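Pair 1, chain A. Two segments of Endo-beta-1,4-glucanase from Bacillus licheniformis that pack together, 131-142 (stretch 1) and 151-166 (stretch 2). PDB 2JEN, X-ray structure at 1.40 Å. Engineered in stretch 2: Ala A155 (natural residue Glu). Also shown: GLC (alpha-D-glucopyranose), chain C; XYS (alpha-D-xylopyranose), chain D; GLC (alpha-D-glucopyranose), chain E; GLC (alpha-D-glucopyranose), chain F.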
# COMPACT_ATOMS: atom_id res chain seq x y z
N THR A 131 -13.92 -15.06 12.35
CA THR A 131 -14.90 -14.94 13.41
C THR A 131 -15.43 -13.52 13.40
O THR A 131 -14.63 -12.56 13.58
CB THR A 131 -14.27 -15.27 14.76
OG1 THR A 131 -13.79 -16.63 14.72
CG2 THR A 131 -15.32 -15.13 15.89
N TYR A 132 -16.73 -13.37 13.22
CA TYR A 132 -17.35 -12.05 13.03
C TYR A 132 -18.84 -12.20 13.23
O TYR A 132 -19.37 -13.31 13.27
CB TYR A 132 -17.03 -11.49 11.63
CG TYR A 132 -17.48 -12.38 10.50
CD1 TYR A 132 -18.76 -12.31 9.99
CD2 TYR A 132 -16.62 -13.34 9.96
CE1 TYR A 132 -19.18 -13.16 8.98
CE2 TYR A 132 -17.02 -14.17 8.96
CZ TYR A 132 -18.29 -14.10 8.48
OH TYR A 132 -18.71 -14.92 7.45
N ASN A 133 -19.53 -11.08 13.26
CA ASN A 133 -20.99 -11.03 13.18
C ASN A 133 -21.44 -9.91 12.25
O ASN A 133 -20.60 -9.18 11.70
CB ASN A 133 -21.59 -10.89 14.60
CG ASN A 133 -21.23 -9.62 15.29
OD1 ASN A 133 -21.11 -8.57 14.64
ND2 ASN A 133 -21.11 -9.67 16.62
N ALA A 134 -22.75 -9.84 12.01
CA ALA A 134 -23.37 -8.67 11.43
C ALA A 134 -24.48 -8.31 12.40
O ALA A 134 -25.36 -9.16 12.68
CB ALA A 134 -23.91 -8.93 10.04
N ALA A 135 -24.45 -7.12 12.96
CA ALA A 135 -25.30 -6.78 14.09
C ALA A 135 -25.68 -5.32 14.13
O ALA A 135 -24.82 -4.44 13.90
CB ALA A 135 -24.62 -7.15 15.42
N TYR A 136 -26.94 -5.05 14.48
CA TYR A 136 -27.34 -3.75 14.93
C TYR A 136 -26.79 -3.50 16.32
O TYR A 136 -26.74 -4.44 17.14
CB TYR A 136 -28.84 -3.59 15.00
CG TYR A 136 -29.51 -3.41 13.66
CD1 TYR A 136 -29.60 -2.16 13.07
CD2 TYR A 136 -30.02 -4.51 12.95
CE1 TYR A 136 -30.18 -2.00 11.84
CE2 TYR A 136 -30.60 -4.35 11.70
CZ TYR A 136 -30.70 -3.08 11.15
OH TYR A 136 -31.31 -2.90 9.91
N ASP A 137 -26.43 -2.26 16.59
CA ASP A 137 -26.03 -1.79 17.93
C ASP A 137 -26.82 -0.54 18.21
O ASP A 137 -26.73 0.45 17.46
CB ASP A 137 -24.53 -1.52 17.99
CG ASP A 137 -23.93 -1.59 19.37
OD1 ASP A 137 -24.43 -2.29 20.27
OD2 ASP A 137 -22.88 -0.99 19.57
N ILE A 138 -27.69 -0.61 19.22
CA ILE A 138 -28.59 0.47 19.57
C ILE A 138 -28.19 0.98 20.94
O ILE A 138 -28.09 0.21 21.89
CB ILE A 138 -30.04 -0.04 19.59
CG1 ILE A 138 -30.47 -0.61 18.22
CG2 ILE A 138 -31.01 1.05 20.06
CD1 ILE A 138 -30.84 -2.04 18.20
N TRP A 139 -27.89 2.28 21.05
CA TRP A 139 -27.42 2.89 22.27
C TRP A 139 -28.52 3.69 22.92
O TRP A 139 -29.27 4.39 22.24
CB TRP A 139 -26.25 3.81 22.00
CG TRP A 139 -25.02 3.14 21.57
CD1 TRP A 139 -24.41 3.21 20.33
CD2 TRP A 139 -24.18 2.32 22.39
NE1 TRP A 139 -23.26 2.46 20.35
CE2 TRP A 139 -23.10 1.91 21.61
CE3 TRP A 139 -24.24 1.89 23.72
CZ2 TRP A 139 -22.10 1.12 22.11
CZ3 TRP A 139 -23.24 1.12 24.21
CH2 TRP A 139 -22.17 0.74 23.42
N LEU A 140 -28.61 3.57 24.26
CA LEU A 140 -29.56 4.34 25.04
C LEU A 140 -28.85 5.09 26.16
O LEU A 140 -27.81 4.66 26.65
CB LEU A 140 -30.65 3.43 25.63
CG LEU A 140 -31.47 2.63 24.61
CD1 LEU A 140 -30.93 1.25 24.32
CD2 LEU A 140 -32.95 2.58 25.06
N HIS A 141 -29.44 6.23 26.52
CA HIS A 141 -28.96 7.09 27.59
C HIS A 141 -30.14 7.54 28.44
O HIS A 141 -31.29 7.48 28.00
CB HIS A 141 -28.31 8.36 27.04
CG HIS A 141 -26.98 8.15 26.36
ND1 HIS A 141 -26.86 7.81 25.02
CD2 HIS A 141 -25.73 8.35 26.82
CE1 HIS A 141 -25.56 7.76 24.72
NE2 HIS A 141 -24.86 8.10 25.79
N ASN A 142 -29.84 8.06 29.63
CA ASN A 142 -30.86 8.81 30.37
C ASN A 142 -31.08 10.22 29.81
O ASN A 142 -32.21 10.81 29.89
CB ASN A 142 -30.48 8.94 31.84
CG ASN A 142 -30.61 7.73 32.56
OD1 ASN A 142 -31.60 7.02 32.43
ND2 ASN A 142 -29.65 7.49 33.45
N ALA A 151 -21.40 8.39 28.71
CA ALA A 151 -21.45 6.93 28.68
C ALA A 151 -22.89 6.48 28.58
O ALA A 151 -23.74 6.95 29.33
CB ALA A 151 -20.82 6.33 29.98
N PRO A 152 -23.20 5.57 27.64
CA PRO A 152 -24.55 5.01 27.58
C PRO A 152 -24.94 4.26 28.84
O PRO A 152 -24.08 3.82 29.61
CB PRO A 152 -24.46 4.04 26.40
CG PRO A 152 -23.37 4.56 25.57
CD PRO A 152 -22.36 5.09 26.54
N THR A 153 -26.24 4.09 28.99
CA THR A 153 -26.77 3.25 30.05
C THR A 153 -27.07 1.82 29.60
O THR A 153 -27.05 0.88 30.41
CB THR A 153 -28.06 3.86 30.65
OG1 THR A 153 -29.00 4.06 29.60
CG2 THR A 153 -27.76 5.19 31.32
N ASP A 154 -27.35 1.63 28.32
CA ASP A 154 -27.74 0.35 27.78
C ASP A 154 -27.36 0.27 26.31
O ASP A 154 -27.36 1.28 25.60
CB ASP A 154 -29.27 0.16 27.84
CG ASP A 154 -29.86 0.35 29.22
OD1 ASP A 154 -30.14 1.50 29.59
OD2 ASP A 154 -30.05 -0.66 29.94
N ALA A 155 -27.07 -0.95 25.90
CA ALA A 155 -26.88 -1.33 24.52
C ALA A 155 -27.81 -2.47 24.19
O ALA A 155 -27.92 -3.43 24.98
CB ALA A 155 -25.45 -1.76 24.25
N ILE A 156 -28.43 -2.42 23.01
CA ILE A 156 -29.18 -3.53 22.46
C ILE A 156 -28.50 -3.94 21.16
O ILE A 156 -28.24 -3.09 20.32
CB ILE A 156 -30.63 -3.14 22.21
CG1 ILE A 156 -31.30 -2.71 23.50
CG2 ILE A 156 -31.37 -4.28 21.50
CD1 ILE A 156 -32.71 -2.05 23.22
N MET A 157 -28.19 -5.22 21.02
CA MET A 157 -27.61 -5.74 19.81
C MET A 157 -28.58 -6.71 19.15
O MET A 157 -29.24 -7.52 19.82
CB MET A 157 -26.32 -6.48 20.10
CG MET A 157 -25.33 -5.69 20.86
SD MET A 157 -23.70 -6.42 20.75
CE MET A 157 -23.16 -5.87 19.12
N ILE A 158 -28.66 -6.67 17.83
CA ILE A 158 -29.51 -7.56 17.06
C ILE A 158 -28.65 -8.16 15.98
O ILE A 158 -28.33 -7.49 14.99
CB ILE A 158 -30.76 -6.85 16.50
CG1 ILE A 158 -31.54 -6.11 17.60
CG2 ILE A 158 -31.64 -7.88 15.75
CD1 ILE A 158 -32.70 -5.30 17.13
N TRP A 159 -28.26 -9.41 16.17
CA TRP A 159 -27.32 -10.08 15.28
C TRP A 159 -28.07 -10.82 14.17
O TRP A 159 -28.84 -11.75 14.43
CB TRP A 159 -26.43 -11.09 15.99
CG TRP A 159 -25.56 -10.59 17.11
CD1 TRP A 159 -25.77 -9.53 17.95
CD2 TRP A 159 -24.38 -11.24 17.56
NE1 TRP A 159 -24.74 -9.46 18.87
CE2 TRP A 159 -23.89 -10.50 18.65
CE3 TRP A 159 -23.68 -12.36 17.14
CZ2 TRP A 159 -22.73 -10.86 19.34
CZ3 TRP A 159 -22.51 -12.71 17.83
CH2 TRP A 159 -22.07 -11.96 18.92
N LEU A 160 -27.84 -10.40 12.93
CA LEU A 160 -28.36 -11.07 11.75
C LEU A 160 -27.43 -12.14 11.25
O LEU A 160 -27.84 -13.01 10.48
CB LEU A 160 -28.64 -10.05 10.67
CG LEU A 160 -29.64 -8.96 10.99
CD1 LEU A 160 -29.90 -8.06 9.77
CD2 LEU A 160 -30.97 -9.48 11.59
N ASN A 161 -26.16 -12.08 11.66
CA ASN A 161 -25.18 -13.09 11.31
C ASN A 161 -24.34 -13.34 12.54
O ASN A 161 -23.89 -12.40 13.18
CB ASN A 161 -24.28 -12.60 10.16
CG ASN A 161 -23.20 -13.61 9.75
OD1 ASN A 161 -22.33 -13.94 10.55
ND2 ASN A 161 -23.27 -14.10 8.51
N ASN A 162 -24.12 -14.63 12.86
CA ASN A 162 -23.12 -15.04 13.84
C ASN A 162 -22.23 -16.04 13.16
O ASN A 162 -22.72 -17.12 12.74
CB ASN A 162 -23.78 -15.68 15.09
CG ASN A 162 -22.80 -16.03 16.15
OD1 ASN A 162 -21.60 -15.71 16.03
ND2 ASN A 162 -23.25 -16.76 17.17
N THR A 163 -20.94 -15.73 13.00
CA THR A 163 -19.99 -16.66 12.41
C THR A 163 -18.88 -16.93 13.41
O THR A 163 -17.93 -16.16 13.56
CB THR A 163 -19.46 -16.13 11.07
OG1 THR A 163 -20.57 -15.99 10.16
CG2 THR A 163 -18.44 -17.12 10.47
N ASN A 164 -19.06 -18.02 14.14
CA ASN A 164 -18.10 -18.54 15.11
C ASN A 164 -17.99 -17.71 16.38
O ASN A 164 -17.08 -17.93 17.18
CB ASN A 164 -16.72 -18.79 14.50
CG ASN A 164 -16.76 -19.72 13.32
OD1 ASN A 164 -17.32 -20.81 13.42
ND2 ASN A 164 -16.16 -19.31 12.20
N ALA A 165 -18.90 -16.77 16.56
CA ALA A 165 -18.82 -15.87 17.71
C ALA A 165 -19.87 -16.17 18.75
O ALA A 165 -20.61 -17.17 18.66
CB ALA A 165 -18.91 -14.36 17.26
N GLY A 166 -19.91 -15.33 19.77
CA GLY A 166 -20.93 -15.42 20.79
C GLY A 166 -20.96 -14.12 21.57
O GLY A 166 -19.99 -13.38 21.58
C1 GLC C . -21.40 -4.15 22.17
C2 GLC C . -20.56 -3.44 23.23
C3 GLC C . -20.32 -2.03 22.78
C4 GLC C . -19.54 -2.06 21.47
C5 GLC C . -20.43 -2.83 20.49
C6 GLC C . -19.92 -2.84 19.04
O1 GLC C . -21.74 -5.46 22.53
O2 GLC C . -21.15 -3.32 24.50
O3 GLC C . -19.69 -1.38 23.89
O4 GLC C . -19.35 -0.76 20.97
O5 GLC C . -20.62 -4.15 20.98
O6 GLC C . -18.60 -3.33 18.95
C1 XYS D . -16.99 -15.27 21.58
C2 XYS D . -16.56 -16.71 21.57
C3 XYS D . -15.17 -16.83 20.99
C4 XYS D . -15.15 -16.17 19.62
C5 XYS D . -15.65 -14.75 19.77
O2 XYS D . -16.60 -17.25 22.90
O3 XYS D . -14.77 -18.19 20.90
O4 XYS D . -13.80 -16.12 19.17
O5 XYS D . -16.97 -14.71 20.30
C1 GLC E . -18.35 -10.07 23.18
C2 GLC E . -19.55 -9.84 22.30
C3 GLC E . -19.53 -8.47 21.68
C4 GLC E . -19.24 -7.37 22.70
C5 GLC E . -18.04 -7.79 23.56
C6 GLC E . -17.81 -6.78 24.69
O2 GLC E . -19.54 -10.80 21.26
O3 GLC E . -20.79 -8.23 21.09
O4 GLC E . -19.03 -6.13 22.03
O5 GLC E . -18.31 -9.04 24.16
O6 GLC E . -16.52 -7.01 25.25
C1 GLC F . -16.48 -13.93 26.37
C2 GLC F . -16.87 -12.60 26.98
C3 GLC F . -17.90 -11.86 26.13
C4 GLC F . -17.46 -11.80 24.67
C5 GLC F . -17.12 -13.21 24.20
C6 GLC F . -16.58 -13.21 22.76
O1 GLC F . -15.35 -14.44 27.05
O2 GLC F . -17.47 -12.84 28.24
O3 GLC F . -18.12 -10.55 26.62
O4 GLC F . -18.52 -11.34 23.85
O5 GLC F . -16.09 -13.73 25.02
O6 GLC F . -16.15 -14.54 22.47
O HOH W 1 -13.62 -18.04 17.11
O HOH W 2 -21.32 -15.64 6.95

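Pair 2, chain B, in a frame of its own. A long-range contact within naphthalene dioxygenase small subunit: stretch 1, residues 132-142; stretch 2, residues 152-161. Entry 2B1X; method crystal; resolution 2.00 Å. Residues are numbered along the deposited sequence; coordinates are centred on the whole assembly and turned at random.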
# COMPACT_ATOMS: atom_id res chain seq x y z
N ASP B 132 4.33 4.65 -7.91
CA ASP B 132 3.67 3.77 -8.85
C ASP B 132 4.71 2.87 -9.43
O ASP B 132 5.87 3.26 -9.51
CB ASP B 132 3.05 4.56 -10.02
CG ASP B 132 1.98 5.52 -9.54
OD1 ASP B 132 1.45 5.29 -8.42
OD2 ASP B 132 1.61 6.52 -10.18
N VAL B 133 4.30 1.67 -9.81
CA VAL B 133 5.11 0.76 -10.58
C VAL B 133 4.32 0.28 -11.79
O VAL B 133 3.19 -0.19 -11.64
CB VAL B 133 5.51 -0.47 -9.73
CG1 VAL B 133 6.19 -1.52 -10.60
CG2 VAL B 133 6.46 -0.05 -8.60
N LEU B 134 4.89 0.43 -12.98
CA LEU B 134 4.35 -0.22 -14.17
C LEU B 134 5.30 -1.37 -14.56
O LEU B 134 6.52 -1.21 -14.50
CB LEU B 134 4.21 0.74 -15.33
CG LEU B 134 3.22 1.91 -15.16
CD1 LEU B 134 3.12 2.60 -16.50
CD2 LEU B 134 1.87 1.37 -14.73
N SER B 135 4.73 -2.53 -14.87
CA SER B 135 5.55 -3.67 -15.31
C SER B 135 5.05 -4.13 -16.67
O SER B 135 3.86 -4.09 -16.93
CB SER B 135 5.43 -4.83 -14.35
OG SER B 135 6.00 -6.01 -14.94
N GLY B 136 5.93 -4.58 -17.54
CA GLY B 136 5.46 -5.02 -18.85
C GLY B 136 6.54 -5.55 -19.74
O GLY B 136 7.73 -5.52 -19.39
N GLU B 137 6.15 -5.98 -20.93
CA GLU B 137 7.10 -6.41 -21.91
C GLU B 137 7.06 -5.50 -23.13
O GLU B 137 5.99 -5.18 -23.64
CB GLU B 137 6.87 -7.87 -22.28
CG GLU B 137 7.99 -8.44 -23.14
CD GLU B 137 7.83 -9.93 -23.38
OE1 GLU B 137 6.82 -10.33 -24.02
OE2 GLU B 137 8.71 -10.71 -22.94
N ARG B 138 8.23 -5.06 -23.57
CA ARG B 138 8.36 -4.25 -24.77
C ARG B 138 8.91 -5.11 -25.86
O ARG B 138 9.93 -5.78 -25.68
CB ARG B 138 9.30 -3.06 -24.56
CG ARG B 138 9.06 -2.30 -23.25
CD ARG B 138 9.91 -1.03 -23.16
NE ARG B 138 11.32 -1.41 -23.22
CZ ARG B 138 12.34 -0.57 -23.16
NH1 ARG B 138 12.14 0.74 -23.00
NH2 ARG B 138 13.58 -1.05 -23.24
N THR B 139 8.19 -5.13 -26.98
CA THR B 139 8.65 -5.75 -28.21
C THR B 139 8.89 -4.66 -29.24
O THR B 139 7.94 -3.96 -29.61
CB THR B 139 7.61 -6.80 -28.69
OG1 THR B 139 7.40 -7.73 -27.61
CG2 THR B 139 8.17 -7.68 -29.81
N ASP B 140 10.14 -4.55 -29.70
CA ASP B 140 10.60 -3.47 -30.57
C ASP B 140 11.12 -4.01 -31.91
O ASP B 140 11.54 -5.17 -32.04
CB ASP B 140 11.75 -2.64 -29.96
CG ASP B 140 11.43 -2.09 -28.58
OD1 ASP B 140 10.24 -2.02 -28.18
OD2 ASP B 140 12.36 -1.73 -27.79
N VAL B 141 11.06 -3.15 -32.90
CA VAL B 141 11.82 -3.34 -34.14
C VAL B 141 12.81 -2.19 -34.20
O VAL B 141 12.43 -1.02 -34.21
CB VAL B 141 10.90 -3.40 -35.38
CG1 VAL B 141 11.72 -3.55 -36.70
CG2 VAL B 141 9.91 -4.54 -35.22
N LEU B 142 14.09 -2.54 -34.18
CA LEU B 142 15.17 -1.58 -34.36
C LEU B 142 15.76 -1.71 -35.77
O LEU B 142 15.89 -2.82 -36.29
CB LEU B 142 16.26 -1.82 -33.32
CG LEU B 142 16.28 -1.01 -32.03
CD1 LEU B 142 14.91 -0.46 -31.58
CD2 LEU B 142 16.96 -1.81 -30.94
N ALA B 152 11.81 1.71 -35.11
CA ALA B 152 10.72 1.73 -36.06
C ALA B 152 9.40 1.35 -35.42
O ALA B 152 8.35 1.79 -35.87
CB ALA B 152 11.02 0.79 -37.23
N LYS B 153 9.47 0.53 -34.36
CA LYS B 153 8.25 0.00 -33.74
C LYS B 153 8.49 -0.34 -32.28
O LYS B 153 9.56 -0.79 -31.91
CB LYS B 153 7.75 -1.24 -34.49
CG LYS B 153 6.35 -1.73 -34.09
CD LYS B 153 5.98 -3.02 -34.84
CE LYS B 153 4.78 -3.71 -34.22
NZ LYS B 153 3.49 -3.05 -34.59
N ARG B 154 7.47 -0.12 -31.46
CA ARG B 154 7.47 -0.63 -30.10
C ARG B 154 6.04 -0.93 -29.69
O ARG B 154 5.12 -0.10 -29.89
CB ARG B 154 8.10 0.36 -29.13
CG ARG B 154 7.90 -0.05 -27.66
CD ARG B 154 8.74 0.73 -26.66
NE ARG B 154 10.15 0.34 -26.76
CZ ARG B 154 11.16 1.12 -26.40
NH1 ARG B 154 10.91 2.34 -25.96
NH2 ARG B 154 12.41 0.68 -26.51
N VAL B 155 5.85 -2.12 -29.11
CA VAL B 155 4.61 -2.47 -28.43
C VAL B 155 4.92 -2.68 -26.95
O VAL B 155 5.75 -3.54 -26.59
CB VAL B 155 4.02 -3.78 -29.03
CG1 VAL B 155 2.77 -4.24 -28.24
CG2 VAL B 155 3.73 -3.66 -30.52
N VAL B 156 4.26 -1.91 -26.07
CA VAL B 156 4.43 -2.10 -24.62
C VAL B 156 3.21 -2.82 -24.11
O VAL B 156 2.15 -2.23 -24.03
CB VAL B 156 4.61 -0.77 -23.84
CG1 VAL B 156 4.95 -1.03 -22.36
CG2 VAL B 156 5.75 0.09 -24.46
N LEU B 157 3.38 -4.10 -23.80
CA LEU B 157 2.32 -4.89 -23.16
C LEU B 157 2.46 -4.94 -21.63
O LEU B 157 3.32 -5.65 -21.09
CB LEU B 157 2.36 -6.32 -23.70
CG LEU B 157 1.03 -7.07 -23.80
CD1 LEU B 157 -0.10 -6.24 -24.41
CD2 LEU B 157 1.21 -8.44 -24.56
N LEU B 158 1.59 -4.23 -20.93
CA LEU B 158 1.70 -4.17 -19.47
C LEU B 158 1.05 -5.39 -18.83
O LEU B 158 0.05 -5.90 -19.33
CB LEU B 158 1.07 -2.88 -18.93
CG LEU B 158 1.64 -1.57 -19.53
CD1 LEU B 158 0.72 -0.38 -19.21
CD2 LEU B 158 3.05 -1.31 -18.96
N ASP B 159 1.63 -5.84 -17.72
CA ASP B 159 1.05 -6.88 -16.86
C ASP B 159 -0.09 -6.43 -15.96
O ASP B 159 -0.15 -6.80 -14.78
CB ASP B 159 2.16 -7.51 -16.03
CG ASP B 159 3.32 -7.91 -16.91
OD1 ASP B 159 3.03 -8.56 -17.95
OD2 ASP B 159 4.50 -7.53 -16.71
N GLN B 160 -0.99 -5.66 -16.54
CA GLN B 160 -2.08 -5.04 -15.82
C GLN B 160 -3.28 -4.98 -16.76
O GLN B 160 -3.12 -4.93 -18.00
CB GLN B 160 -1.68 -3.60 -15.44
CG GLN B 160 -0.55 -3.51 -14.43
CD GLN B 160 -0.07 -2.09 -14.17
OE1 GLN B 160 -0.74 -1.11 -14.54
NE2 GLN B 160 1.08 -1.97 -13.50
N THR B 161 -4.47 -4.95 -16.20
CA THR B 161 -5.63 -4.63 -17.05
C THR B 161 -6.05 -3.20 -16.67
O THR B 161 -5.91 -2.29 -17.47
CB THR B 161 -6.78 -5.68 -16.85
OG1 THR B 161 -7.07 -5.84 -15.46
CG2 THR B 161 -6.30 -7.11 -17.28

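Pair 1, from an endo-beta-1,4-glucanase, and pair 2, from a naphthalene dioxygenase small subunit, share one backbone arrangement: two antiparallel strands whose N, CA and C atoms superpose to 0.4 Å over 14 central residues. The strand directions differ by 152° between 131-141 and 154-159 in pair 1 and by 146° in pair 2. The common ladder alternates hydrogen-bonded and non-hydrogen-bonded pairs. Tyr A136 with Ile A158 matches Glu B137 with Leu B157, and Ile A138 with Ile A156 matches Thr B139 with Val B155; in pair 1 Ile A138 N donates to Ile A156 O at 2.8 Å, in pair 2 Thr B139 N to Val B155 O at 2.9 Å. At the far end of the ladder Leu A140 O accepts from Thr A153 N (2.9 Å), as Val B141 O does from Ala B152 N (2.9 Å).

In pair 1 the face carrying Ile A138, Ile A156 and Ile A158 is largely apolar along these residues: Ile A138 CD1 lies 3.9 Å from Ile A158 CD1, and Leu A140 CD1 3.9 Å from Ile A156 CD1. The matching face of pair 2 is more mixed and partly open to solvent, with Glu B137 and Thr B139 beside Val B155 and Leu B157.

The other face is built in a different way in the two pairs. Trp A139 sets CZ3 3.6 Å from CB of Ala A155, an engineered residue that replaces Glu. At the same two positions pair 2 has a salt bridge: Arg B154 NE donates to Asp B140 OD1 (2.8 Å) and Arg B154 NH2 to Asp B140 OD2 (2.7 Å), a two-pronged grip in which both carboxylate oxygens are used. One step along, the position of Asp A137 is matched by Arg B138, whose guanidinium stacks flat on that of Arg B154, centres 3.9 Å apart; the nearby carboxylate of Asp B140 offsets part of the like charge. In pair 1 this face also meets sugar, with Trp A139 CH2 3.3 Å from O3 of the chain C glucose.

Further along, Ala A135 CB packs against the Trp A159 indole, off-centre, 3.7 Å from Trp A159 CD1. Its counterpart, Gly B136, comes within 3.9 Å of Leu B158, CA to CA; a CB there would lie 2.8 Å from Leu B157 O, a clash. Beyond this point, Ala A134 O receives both Leu A160 N (2.8 Å) and Asn A161 N (3.2 Å) at a beta bulge. The matching Ser B135 O accepts Asp B159 N (2.9 Å), while Ser B135 OG donates to Asp B159 OD2 (2.8 Å), adding a side-chain link where pair 1 has Ala A134 and Leu A160.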